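Local atomic coordinates of B-agarase (Saccharophagus degradans, PDB entry 4BQ2), a protein that hydrolyses agarose as an exo-acting beta-agarase of glycoside hydrolase family 50. Residues T99-I104 / L667-S672; K526-K531 / R568-M573; I655-H660 / A671-R676. All coordinates share one frame; numbering follows the deposited sequence.

Interaction 1. Residues T99-I104 / L667-S672; sequences TRSIDI and LIHAAS
Asp103 OD1 is held by two groups. One is Arg150, in a salt bridge. The other is a water that donates to Asp103 OD1 at 2.9 Å and also to Ala670 O at 2.8 Å. A second water joins Asp103 OD2 to the next carbonyl, lying 2.9 Å from Ala671 O. Both links between the carboxylate and the two alanine carbonyls thus run through water. The direct meeting is close but not bonded: Asp103 CG is 3.2 Å from Ala670 O, and Asp103 OD2 is 3.2 Å from Ala671 CA. The carboxylate stands between its own backbone N and carbonyl carbon (chi1 59°), a position that sets it beside these two loop atoms.

His669 meets the strand with the edge of its ring. His669 ND1 is 3.3 Å from Ile102 CA, and His669 CE1 is 3.4 Å from Ser101 O. Both strand atoms lie in the ring plane. His669 NE2 bonds to Gly666 O, which fixes the ring's rotation. This is consistent with a proton on NE2. Asp103 N is buried near ND1 and has no partner in the model. Ser101 OG lies beside the imidazole and bonds to Phe86 O and Gln85.

Gln85 also holds His669 N and Leu667 O. Strand 97-104 belongs to the carbohydrate-binding-module-like domain, where it pairs with strands 84-92 and 150-155. The loop 667-672 leads into helix 673-688, probably part of the catalytic barrel, and Ile668 and Ala670 pack on that helix.

Interaction 2. Residues K526-K531 / R568-M573; sequences KLLKAK and RADYSM
Lys531 reaches across to Asp570 with an extended chain. CG leaves CB anti to the backbone N, and the chain runs on extended, across to helix 565-593. CD is the first atom to reach residues 568-573: Lys531 CD is 3.4 Å from Asp570 OD1 and also lies against the methyl and sulfur of Met573. Lys531 CE comes to 3.3 Å from Asp570 OD1. At the tip, Lys531 NZ gives a short salt bridge of 2.5 Å to Asp570 OD1. It approaches on the syn side, 30° out of the carboxylate plane. The methyl of Ala569 also lies near this ammonium group.

The two helices belong to a run of helices and loops between strands 483-488 and 598-599. Their local axes come within 11.1 Å, and their directions differ by 133°, closer to antiparallel than to parallel. Met573 reaches between them. Its chain bends at the sulfur (chi3 86°), which brings CE to 3.8 Å from Leu528 CD2 and 4.0 Å from Leu527 CB. The same Leu528 methyl lies 3.7 Å from Asp570 CG, so the carboxylate has an apolar neighbour. Asp570 OD2 bonds to Tyr532 and Trp542. Leu528 also packs on Leu511 and Phe552.

Interaction 3. Residues I655-H660 / A671-R676; sequences IGAMDH and ASQADR
Arg676 NE donates to Ile655 O at 2.8 Å, and the bond is nearly straight at 168°. The carbonyl oxygen lies in the guanidinium plane, while NE is tilted 26° from the carbonyl plane. Arg676 NH2 adds a weak bond to the same oxygen at 3.3 Å and also donates to Gly719 O. A bend at chi3 (89°) sets the guanidinium edge against Ile655 O. Tyr728 meets this group in a cation-pi contact.

Another bond across the contact lies at the start of helix 673-688. Gln673 N donates to Asp659 OD2 at 2.8 Å, on the syn side of the carboxylate. Ser672 is the N-cap: its OG accepts from Asp675 N at 3.1 Å. Two first-turn amides are thus satisfied by side chains. The negative charge of Asp659 at this helix end would probably be favourable. Asp675 OD2 uses its anti lone pair to accept from Ala671 N at 2.8 Å and also bonds to Ser83. The order of strand 648-652, long loop and helix 673-688 is consistent with one beta/alpha unit of the (beta/alpha)8 barrel of family 50.

Ala657 CB packs 3.8 Å from Arg676 CG and 3.7 Å from Ser672 C. Ala657 O accepts from Asn717. His660 NE2 bonds to Asp722, and its ring meets Tyr728 edge-to-face. A glycerol, probably from the crystallisation liquor, lies about 4 Å from the His660 side chain (nearest atoms).

How the interactions relate
From the N terminus, strand 97-104 comes first. Its contact with the loop 667-672 closes a span of more than 560 residues, so interaction 1 ties the binding-module-like domain to what is probably the catalytic part. Interaction 2 is nested inside that long loop. It joins two helices across a short span, and its centre is 43 Å from that of interaction 1. It closes before interaction 3 opens. Interaction 3 closes a short loop after strand 648-652 and ends on the same stretch as interaction 1. The two share Ala671 and Ser672, and they touch through Gly656 with Ile668 and Ala670. Residues 667-676 therefore face both the first domain and 655-660.

Interaction 1. Residues T99-I104 / L667-S672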
loop_
_atom_site.group_PDB
_atom_site.type_symbol
_atom_site.label_atom_id
_atom_site.label_comp_id
_atom_site.label_asym_id
_atom_site.label_seq_id
_atom_site.Cartn_x
_atom_site.Cartn_y
_atom_site.Cartn_z
ATOM N N THR A 99 -3.594 -15.728 -2.591
ATOM C CA THR A 99 -2.187 -15.387 -2.360
ATOM C C THR A 99 -1.973 -15.174 -0.866
ATOM O O THR A 99 -2.659 -14.361 -0.234
ATOM C CB THR A 99 -1.786 -14.073 -3.104
ATOM O OG1 THR A 99 -2.063 -14.199 -4.501
ATOM C CG2 THR A 99 -0.291 -13.773 -2.935
ATOM N N ARG A 100 -0.998 -15.879 -0.310
ATOM C CA ARG A 100 -0.537 -15.585 1.047
ATOM C C ARG A 100 0.944 -15.366 0.930
ATOM O O ARG A 100 1.545 -15.716 -0.068
ATOM C CB ARG A 100 -0.836 -16.745 2.015
ATOM C CG ARG A 100 -2.313 -16.978 2.304
ATOM C CD ARG A 100 -2.502 -17.848 3.568
ATOM N NE ARG A 100 -3.928 -18.028 3.859
ATOM C CZ ARG A 100 -4.552 -17.649 4.978
ATOM N NH1 ARG A 100 -3.890 -17.083 5.988
ATOM N NH2 ARG A 100 -5.872 -17.870 5.089
ATOM N N SER A 101 1.543 -14.783 1.953
ATOM C CA SER A 101 2.962 -14.519 1.908
ATOM C C SER A 101 3.499 -14.432 3.321
ATOM O O SER A 101 2.726 -14.150 4.290
ATOM C CB SER A 101 3.234 -13.189 1.147
ATOM O OG SER A 101 4.637 -12.951 1.089
ATOM N N ILE A 102 4.807 -14.658 3.459
ATOM C CA ILE A 102 5.470 -14.548 4.767
ATOM C C ILE A 102 6.976 -14.415 4.566
ATOM O O ILE A 102 7.496 -14.728 3.483
ATOM C CB ILE A 102 5.114 -15.766 5.679
ATOM C CG1 ILE A 102 5.488 -15.498 7.132
ATOM C CG2 ILE A 102 5.762 -17.050 5.163
ATOM C CD1 ILE A 102 4.738 -14.323 7.710
ATOM N N ASP A 103 7.679 -13.935 5.590
ATOM C CA ASP A 103 9.143 -13.901 5.598
ATOM C C ASP A 103 9.669 -15.267 6.006
ATOM O O ASP A 103 9.073 -15.910 6.873
ATOM C CB ASP A 103 9.649 -12.910 6.664
ATOM C CG ASP A 103 9.182 -13.269 8.060
ATOM O OD1 ASP A 103 7.961 -13.124 8.327
ATOM O OD2 ASP A 103 10.046 -13.709 8.882
ATOM N N ILE A 104 10.766 -15.687 5.375
ATOM C CA ILE A 104 11.482 -16.910 5.721
ATOM C C ILE A 104 12.865 -16.510 6.204
ATOM O O ILE A 104 13.740 -16.133 5.400
ATOM C CB ILE A 104 11.615 -17.898 4.540
ATOM C CG1 ILE A 104 10.286 -18.053 3.774
ATOM C CG2 ILE A 104 12.203 -19.205 5.051
ATOM C CD1 ILE A 104 9.087 -18.606 4.579
ATOM N N LEU A 667 2.952 -5.206 3.105
ATOM C CA LEU A 667 3.158 -5.747 1.742
ATOM C C LEU A 667 4.490 -6.483 1.486
ATOM O O LEU A 667 4.580 -7.430 0.698
ATOM C CB LEU A 667 2.918 -4.630 0.687
ATOM C CG LEU A 667 1.434 -4.214 0.674
ATOM C CD1 LEU A 667 1.175 -2.930 -0.102
ATOM C CD2 LEU A 667 0.540 -5.351 0.143
ATOM N N ILE A 668 5.539 -6.039 2.150
ATOM C CA ILE A 668 6.855 -6.603 1.966
ATOM C C ILE A 668 7.342 -6.976 3.358
ATOM O O ILE A 668 7.114 -6.229 4.312
ATOM C CB ILE A 668 7.829 -5.614 1.273
ATOM C CG1 ILE A 668 7.383 -5.337 -0.187
ATOM C CG2 ILE A 668 9.272 -6.139 1.380
ATOM C CD1 ILE A 668 7.494 -6.530 -1.172
ATOM N N HIS A 669 7.945 -8.156 3.477
ATOM C CA HIS A 669 8.133 -8.814 4.791
ATOM C C HIS A 669 9.615 -9.017 5.126
ATOM O O HIS A 669 10.405 -9.449 4.270
ATOM C CB HIS A 669 7.428 -10.199 4.816
ATOM C CG HIS A 669 5.954 -10.165 4.509
ATOM N ND1 HIS A 669 5.202 -11.312 4.377
ATOM C CD2 HIS A 669 5.100 -9.131 4.297
ATOM C CE1 HIS A 669 3.943 -10.989 4.113
ATOM N NE2 HIS A 669 3.858 -9.669 4.053
ATOM N N ALA A 670 9.965 -8.747 6.382
ATOM C CA ALA A 670 11.289 -8.973 6.928
ATOM C C ALA A 670 11.181 -9.970 8.072
ATOM O O ALA A 670 10.077 -10.214 8.595
ATOM C CB ALA A 670 11.884 -7.661 7.442
ATOM N N ALA A 671 12.328 -10.501 8.477
ATOM C CA ALA A 671 12.409 -11.585 9.477
ATOM C C ALA A 671 12.336 -11.051 10.889
ATOM O O ALA A 671 12.069 -11.814 11.818
ATOM C CB ALA A 671 13.701 -12.359 9.298
ATOM N N SER A 672 12.571 -9.741 11.044
ATOM C CA SER A 672 12.759 -9.097 12.352
ATOM C C SER A 672 12.895 -7.616 12.152
ATOM O O SER A 672 13.094 -7.161 10.984
ATOM C CB SER A 672 14.045 -9.616 13.033
ATOM O OG SER A 672 15.212 -9.100 12.423
HETATM O O HOH W 1 10.045 -13.800 11.410
HETATM O O HOH W 2 7.275 -10.347 8.394
#

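Interaction 2. Residues K526-K531 / R568-M573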
loop_
_atom_site.group_PDB
_atom_site.type_symbol
_atom_site.label_atom_id
_atom_site.label_comp_id
_atom_site.label_asym_id
_atom_site.label_seq_id
_atom_site.Cartn_x
_atom_site.Cartn_y
_atom_site.Cartn_z
ATOM N N LYS A 526 -15.769 10.132 -31.138
ATOM C CA LYS A 526 -15.147 11.121 -32.050
ATOM C C LYS A 526 -13.811 10.648 -32.618
ATOM O O LYS A 526 -13.523 10.815 -33.821
ATOM C CB LYS A 526 -14.924 12.477 -31.359
ATOM C CG LYS A 526 -16.170 13.260 -30.978
ATOM C CD LYS A 526 -15.796 14.698 -30.595
ATOM C CE LYS A 526 -16.896 15.394 -29.798
ATOM N NZ LYS A 526 -17.062 14.838 -28.421
ATOM N N LEU A 527 -12.973 10.094 -31.747
ATOM C CA LEU A 527 -11.670 9.621 -32.164
ATOM C C LEU A 527 -11.776 8.480 -33.153
ATOM O O LEU A 527 -10.982 8.399 -34.081
ATOM C CB LEU A 527 -10.826 9.188 -30.961
ATOM C CG LEU A 527 -10.320 10.334 -30.067
ATOM C CD1 LEU A 527 -9.843 9.755 -28.742
ATOM C CD2 LEU A 527 -9.215 11.158 -30.736
ATOM N N LEU A 528 -12.725 7.581 -32.927
ATOM C CA LEU A 528 -12.893 6.409 -33.805
ATOM C C LEU A 528 -13.539 6.798 -35.139
ATOM O O LEU A 528 -13.216 6.223 -36.194
ATOM C CB LEU A 528 -13.708 5.323 -33.116
ATOM C CG LEU A 528 -13.025 4.571 -31.970
ATOM C CD1 LEU A 528 -14.113 3.918 -31.151
ATOM C CD2 LEU A 528 -12.053 3.523 -32.492
ATOM N N LYS A 529 -14.439 7.779 -35.091
ATOM C CA LYS A 529 -14.942 8.366 -36.335
ATOM C C LYS A 529 -13.852 9.016 -37.168
ATOM O O LYS A 529 -13.846 8.865 -38.391
ATOM C CB LYS A 529 -16.092 9.329 -36.081
ATOM C CG LYS A 529 -17.384 8.580 -35.785
ATOM C CD LYS A 529 -18.392 9.489 -35.136
ATOM C CE LYS A 529 -19.533 8.661 -34.582
ATOM N NZ LYS A 529 -20.530 9.533 -33.913
ATOM N N ALA A 530 -12.932 9.731 -36.516
ATOM C CA ALA A 530 -11.854 10.366 -37.247
ATOM C C ALA A 530 -10.908 9.301 -37.805
ATOM O O ALA A 530 -10.392 9.473 -38.900
ATOM C CB ALA A 530 -11.099 11.376 -36.389
ATOM N N LYS A 531 -10.716 8.199 -37.073
ATOM C CA LYS A 531 -9.786 7.145 -37.505
ATOM C C LYS A 531 -10.337 6.382 -38.721
ATOM O O LYS A 531 -9.644 6.243 -39.720
ATOM C CB LYS A 531 -9.477 6.172 -36.349
ATOM C CG LYS A 531 -8.596 4.993 -36.729
ATOM C CD LYS A 531 -7.997 4.286 -35.523
ATOM C CE LYS A 531 -7.170 3.075 -35.949
ATOM N NZ LYS A 531 -6.700 2.215 -34.814
ATOM N N ARG A 568 -6.693 -3.892 -30.066
ATOM C CA ARG A 568 -5.628 -3.372 -29.208
ATOM C C ARG A 568 -5.209 -1.916 -29.550
ATOM O O ARG A 568 -5.087 -1.060 -28.650
ATOM C CB ARG A 568 -4.409 -4.294 -29.245
ATOM C CG ARG A 568 -3.318 -3.857 -28.305
ATOM C CD ARG A 568 -2.074 -4.739 -28.450
ATOM N NE ARG A 568 -2.421 -6.158 -28.340
ATOM C CZ ARG A 568 -2.528 -6.825 -27.192
ATOM N NH1 ARG A 568 -2.296 -6.207 -26.033
ATOM N NH2 ARG A 568 -2.873 -8.112 -27.204
ATOM N N ALA A 569 -4.995 -1.634 -30.837
ATOM C CA ALA A 569 -4.586 -0.289 -31.274
ATOM C C ALA A 569 -5.624 0.744 -30.855
ATOM O O ALA A 569 -5.281 1.841 -30.397
ATOM C CB ALA A 569 -4.377 -0.248 -32.788
ATOM N N ASP A 570 -6.889 0.382 -30.999
ATOM C CA ASP A 570 -8.003 1.235 -30.627
ATOM C C ASP A 570 -8.125 1.437 -29.119
ATOM O O ASP A 570 -8.370 2.577 -28.649
ATOM C CB ASP A 570 -9.322 0.715 -31.227
ATOM C CG ASP A 570 -9.385 0.906 -32.752
ATOM O OD1 ASP A 570 -8.642 1.758 -33.272
ATOM O OD2 ASP A 570 -10.178 0.214 -33.422
ATOM N N TYR A 571 -7.977 0.359 -28.356
ATOM C CA TYR A 571 -8.044 0.498 -26.905
ATOM C C TYR A 571 -6.876 1.357 -26.428
ATOM O O TYR A 571 -7.060 2.212 -25.561
ATOM C CB TYR A 571 -7.976 -0.851 -26.212
ATOM C CG TYR A 571 -9.105 -1.817 -26.486
ATOM C CD1 TYR A 571 -10.347 -1.385 -26.965
ATOM C CD2 TYR A 571 -8.929 -3.181 -26.225
ATOM C CE1 TYR A 571 -11.379 -2.287 -27.159
ATOM C CE2 TYR A 571 -9.942 -4.096 -26.447
ATOM C CZ TYR A 571 -11.164 -3.641 -26.918
ATOM O OH TYR A 571 -12.174 -4.543 -27.132
ATOM N N SER A 572 -5.697 1.147 -27.027
ATOM C CA SER A 572 -4.499 1.937 -26.695
ATOM C C SER A 572 -4.745 3.435 -26.954
ATOM O O SER A 572 -4.476 4.270 -26.091
ATOM C CB SER A 572 -3.273 1.465 -27.468
ATOM O OG SER A 572 -2.115 2.180 -27.031
ATOM N N MET A 573 -5.283 3.754 -28.130
ATOM C CA MET A 573 -5.591 5.125 -28.502
ATOM C C MET A 573 -6.599 5.778 -27.520
ATOM O O MET A 573 -6.428 6.948 -27.120
ATOM C CB MET A 573 -6.139 5.168 -29.950
ATOM C CG MET A 573 -6.820 6.483 -30.315
ATOM S SD MET A 573 -7.395 6.518 -32.024
ATOM C CE MET A 573 -8.998 5.752 -31.805
#

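Interaction 3. Residues I655-H660 / A671-R676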
loop_
_atom_site.group_PDB
_atom_site.type_symbol
_atom_site.label_atom_id
_atom_site.label_comp_id
_atom_site.label_asym_id
_atom_site.label_seq_id
_atom_site.Cartn_x
_atom_site.Cartn_y
_atom_site.Cartn_z
ATOM N N ILE A 655 8.539 -1.991 4.543
ATOM C CA ILE A 655 8.836 -3.394 4.922
ATOM C C ILE A 655 8.398 -3.544 6.378
ATOM O O ILE A 655 8.673 -2.668 7.196
ATOM C CB ILE A 655 10.358 -3.685 4.833
ATOM C CG1 ILE A 655 10.867 -3.454 3.406
ATOM C CG2 ILE A 655 10.673 -5.124 5.253
ATOM C CD1 ILE A 655 11.655 -2.157 3.229
ATOM N N GLY A 656 7.665 -4.609 6.695
ATOM C CA GLY A 656 7.258 -4.861 8.097
ATOM C C GLY A 656 7.742 -6.201 8.627
ATOM O O GLY A 656 8.328 -7.021 7.890
ATOM N N ALA A 657 7.484 -6.441 9.912
ATOM C CA ALA A 657 7.915 -7.701 10.547
ATOM C C ALA A 657 6.840 -8.083 11.561
ATOM O O ALA A 657 5.918 -7.299 11.814
ATOM C CB ALA A 657 9.271 -7.506 11.236
ATOM N N MET A 658 6.975 -9.272 12.145
ATOM C CA MET A 658 5.941 -9.803 13.050
ATOM C C MET A 658 6.453 -10.031 14.469
ATOM O O MET A 658 5.789 -10.712 15.275
ATOM C CB MET A 658 5.370 -11.101 12.458
ATOM C CG MET A 658 4.898 -10.928 11.019
ATOM S SD MET A 658 4.421 -12.459 10.210
ATOM C CE MET A 658 2.837 -12.704 11.019
ATOM N N ASP A 659 7.614 -9.453 14.775
ATOM C CA ASP A 659 8.262 -9.610 16.083
ATOM C C ASP A 659 7.959 -8.475 17.105
ATOM O O ASP A 659 8.591 -8.408 18.172
ATOM C CB ASP A 659 9.766 -9.737 15.899
ATOM C CG ASP A 659 10.403 -8.469 15.289
ATOM O OD1 ASP A 659 9.678 -7.572 14.785
ATOM O OD2 ASP A 659 11.633 -8.377 15.329
ATOM N N HIS A 660 6.997 -7.615 16.785
ATOM C CA HIS A 660 6.562 -6.543 17.676
ATOM C C HIS A 660 5.052 -6.533 17.767
ATOM O O HIS A 660 4.410 -5.471 17.896
ATOM C CB HIS A 660 7.121 -5.222 17.131
ATOM C CG HIS A 660 7.170 -4.096 18.108
ATOM N ND1 HIS A 660 8.259 -3.859 18.924
ATOM C CD2 HIS A 660 6.326 -3.051 18.287
ATOM C CE1 HIS A 660 8.055 -2.744 19.602
ATOM N NE2 HIS A 660 6.893 -2.229 19.227
ATOM N N ALA A 671 12.328 -10.501 8.477
ATOM C CA ALA A 671 12.409 -11.585 9.477
ATOM C C ALA A 671 12.336 -11.051 10.889
ATOM O O ALA A 671 12.069 -11.814 11.818
ATOM C CB ALA A 671 13.701 -12.359 9.298
ATOM N N SER A 672 12.571 -9.741 11.044
ATOM C CA SER A 672 12.759 -9.097 12.352
ATOM C C SER A 672 12.895 -7.616 12.152
ATOM O O SER A 672 13.094 -7.161 10.984
ATOM C CB SER A 672 14.045 -9.616 13.033
ATOM O OG SER A 672 15.212 -9.100 12.423
ATOM N N GLN A 673 12.852 -6.849 13.256
ATOM C CA GLN A 673 13.028 -5.392 13.137
ATOM C C GLN A 673 14.373 -5.058 12.524
ATOM O O GLN A 673 14.461 -4.155 11.686
ATOM C CB GLN A 673 12.882 -4.682 14.515
ATOM C CG GLN A 673 11.465 -4.744 15.080
ATOM C CD GLN A 673 10.452 -4.248 14.100
ATOM O OE1 GLN A 673 9.398 -4.897 13.853
ATOM N NE2 GLN A 673 10.763 -3.130 13.483
ATOM N N ALA A 674 15.431 -5.780 12.919
ATOM C CA ALA A 674 16.762 -5.542 12.314
ATOM C C ALA A 674 16.776 -5.830 10.823
ATOM O O ALA A 674 17.387 -5.092 10.031
ATOM C CB ALA A 674 17.865 -6.340 13.001
ATOM N N ASP A 675 16.139 -6.930 10.441
ATOM C CA ASP A 675 16.029 -7.246 9.009
ATOM C C ASP A 675 15.189 -6.169 8.286
ATOM O O ASP A 675 15.472 -5.848 7.128
ATOM C CB ASP A 675 15.447 -8.651 8.854
ATOM C CG ASP A 675 15.535 -9.194 7.406
ATOM O OD1 ASP A 675 16.539 -8.972 6.726
ATOM O OD2 ASP A 675 14.579 -9.852 6.956
ATOM N N ARG A 676 14.172 -5.607 8.947
ATOM C CA ARG A 676 13.405 -4.497 8.352
ATOM C C ARG A 676 14.361 -3.379 7.992
ATOM O O ARG A 676 14.277 -2.818 6.876
ATOM C CB ARG A 676 12.369 -3.888 9.309
ATOM C CG ARG A 676 11.054 -4.609 9.494
ATOM C CD ARG A 676 10.251 -3.751 10.486
ATOM N NE ARG A 676 9.414 -2.706 9.887
ATOM C CZ ARG A 676 8.966 -1.613 10.510
ATOM N NH1 ARG A 676 9.282 -1.372 11.785
ATOM N NH2 ARG A 676 8.135 -0.777 9.875
#